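Local coordinates for 2-hydroxychromene-2-carboxylate isomerase (Pseudomonas putida, PDB 2IMF) that catalyses the reversible glutathione-dependent isomerization of 2-hydroxychromene-2-carboxylate to trans-o-hydroxybenzylidenepyruvate in naphthalene degradation, as a kappa class glutathione transferase, at the interface of chains A and B. Numbering follows the deposited sequence. Chains: chain A/B, 2-hydroxychromene-2-carboxylate isomerase.

The interface of chains A and B. Residues chain A 66, 69-70, 73; chain B 177-178, 183, 186.
A two-fold symmetric interface between two copies of the protein, likely that of the dimer expected for a kappa class glutathione transferase, joins A:Asp66 and A:Arg69, on helix 57-74 of one subunit, to B:Arg183 and strand 176-179 of the other; with its twin, this mixed polar and apolar patch ties the two chains of the assembly together. B:Arg183 grips the carboxylate side-on: NE reaches OD1 of A:Asp66 at 2.8 Å, nearly straight (172° at H), and NH2 reaches OD2 at 2.9 Å. Both oxygens are met on their syn sides, with NE tilted out of the carboxylate plane more than NH2, and the two flat groups lie 26° apart, the geometry of a bidentate salt bridge. A bend at its second torsion brings the B:Arg183 guanidinium to the carboxylate. The guanidinium also stands upright at the edge of the A:Trp70 indole, its plane 87° from the ring, with CZ2 of A:Trp70 lying 3.9 Å above the guanidinium plane. With an alanine at B:Arg183, the A:Asp66 carboxylate would probably lose its paired charge and the indole edge one of its packing partners. Over the five-membered ring of A:Trp70 sits the methyl CE of B:Met186, 3.8 Å from the centroid, a CH-pi contact; the methionine chain, extended beyond CG, carries the methyl there, while its SD packs against CD of A:Arg69 at 3.9 Å. Further along, NH1 of A:Arg69 donates to the backbone O of B:Met177 at 2.8 Å, with that oxygen close to the guanidinium plane. One face of this guanidinium rests on B:Trp178, whose NE1 lies over the guanidinium centre, 3.5 Å from CZ of A:Arg69. The patch, centred about 16 Å from the active-site A:Ser11, more likely serves dimer assembly than contact with the substrate.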
loop_
_atom_site.group_PDB
_atom_site.type_symbol
_atom_site.label_atom_id
_atom_site.label_comp_id
_atom_site.label_asym_id
_atom_site.label_seq_id
_atom_site.Cartn_x
_atom_site.Cartn_y
_atom_site.Cartn_z
ATOM N N ASP A 66 -9.991 -1.936 4.709
ATOM C CA ASP A 66 -9.219 -0.759 4.307
ATOM C C ASP A 66 -10.047 0.091 3.368
ATOM O O ASP A 66 -10.127 1.332 3.501
ATOM C CB ASP A 66 -7.939 -1.257 3.603
ATOM C CG ASP A 66 -6.940 -0.143 3.390
ATOM O OD1 ASP A 66 -6.805 0.806 4.200
ATOM O OD2 ASP A 66 -6.350 -0.102 2.283
ATOM N N ARG A 69 -12.630 1.977 5.173
ATOM C CA ARG A 69 -12.042 3.071 5.940
ATOM C C ARG A 69 -11.807 4.254 5.046
ATOM O O ARG A 69 -12.098 5.398 5.377
ATOM C CB ARG A 69 -10.730 2.629 6.626
ATOM C CG ARG A 69 -10.957 1.730 7.800
ATOM C CD ARG A 69 -9.634 0.959 8.088
ATOM N NE ARG A 69 -9.868 0.223 9.330
ATOM C CZ ARG A 69 -9.138 -0.826 9.699
ATOM N NH1 ARG A 69 -8.062 -1.178 8.999
ATOM N NH2 ARG A 69 -9.370 -1.471 10.835
ATOM N N TRP A 70 -11.274 4.066 3.847
ATOM C CA TRP A 70 -11.069 5.185 2.974
ATOM C C TRP A 70 -12.366 5.786 2.433
ATOM O O TRP A 70 -12.433 7.000 2.260
ATOM C CB TRP A 70 -10.214 4.740 1.756
ATOM C CG TRP A 70 -8.743 4.573 2.094
ATOM C CD1 TRP A 70 -8.113 3.390 2.391
ATOM C CD2 TRP A 70 -7.769 5.581 2.201
ATOM N NE1 TRP A 70 -6.784 3.618 2.635
ATOM C CE2 TRP A 70 -6.540 4.973 2.551
ATOM C CE3 TRP A 70 -7.812 6.974 2.056
ATOM C CZ2 TRP A 70 -5.351 5.735 2.721
ATOM C CZ3 TRP A 70 -6.648 7.702 2.195
ATOM C CH2 TRP A 70 -5.448 7.083 2.552
ATOM N N LEU A 73 -13.524 8.069 5.037
ATOM C CA LEU A 73 -12.750 9.299 5.044
ATOM C C LEU A 73 -13.182 10.205 3.959
ATOM O O LEU A 73 -13.198 11.432 4.108
ATOM C CB LEU A 73 -11.248 9.036 4.948
ATOM C CG LEU A 73 -10.586 8.375 6.168
ATOM C CD1 LEU A 73 -9.127 8.046 5.816
ATOM C CD2 LEU A 73 -10.656 9.265 7.436
ATOM N N MET B 177 -7.134 -3.781 12.998
ATOM C CA MET B 177 -5.831 -4.235 12.376
ATOM C C MET B 177 -5.543 -3.326 11.212
ATOM O O MET B 177 -6.443 -3.070 10.371
ATOM C CB MET B 177 -5.908 -5.660 11.829
ATOM C CG MET B 177 -4.482 -6.246 11.515
ATOM S SD MET B 177 -4.414 -7.854 10.863
ATOM C CE MET B 177 -4.692 -7.426 9.166
ATOM N N TRP B 178 -4.320 -2.775 11.156
ATOM C CA TRP B 178 -3.808 -2.044 9.969
ATOM C C TRP B 178 -2.543 -2.701 9.502
ATOM O O TRP B 178 -1.685 -3.042 10.302
ATOM C CB TRP B 178 -3.568 -0.580 10.304
ATOM C CG TRP B 178 -4.771 0.239 10.803
ATOM C CD1 TRP B 178 -5.695 0.827 10.052
ATOM C CD2 TRP B 178 -5.193 0.349 12.173
ATOM N NE1 TRP B 178 -6.683 1.426 10.875
ATOM C CE2 TRP B 178 -6.363 1.130 12.171
ATOM C CE3 TRP B 178 -4.669 -0.104 13.375
ATOM C CZ2 TRP B 178 -7.054 1.467 13.340
ATOM C CZ3 TRP B 178 -5.364 0.263 14.570
ATOM C CH2 TRP B 178 -6.513 1.056 14.526
ATOM N N ARG B 183 -0.374 3.076 6.890
ATOM C CA ARG B 183 -1.670 3.119 7.597
ATOM C C ARG B 183 -1.480 3.555 9.053
ATOM O O ARG B 183 -2.440 3.535 9.830
ATOM C CB ARG B 183 -2.330 1.750 7.506
ATOM C CG ARG B 183 -2.797 1.439 6.096
ATOM C CD ARG B 183 -3.817 2.401 5.508
ATOM N NE ARG B 183 -4.303 1.962 4.172
ATOM C CZ ARG B 183 -3.587 2.153 3.062
ATOM N NH1 ARG B 183 -2.486 2.904 3.095
ATOM N NH2 ARG B 183 -4.092 1.676 1.940
ATOM N N MET B 186 -3.843 6.026 10.395
ATOM C CA MET B 186 -5.162 5.633 10.895
ATOM C C MET B 186 -5.073 5.115 12.298
ATOM O O MET B 186 -6.017 5.327 13.131
ATOM C CB MET B 186 -5.748 4.529 10.012
ATOM C CG MET B 186 -6.079 4.990 8.601
ATOM S SD MET B 186 -6.722 3.555 7.680
ATOM C CE MET B 186 -7.139 4.250 6.103
#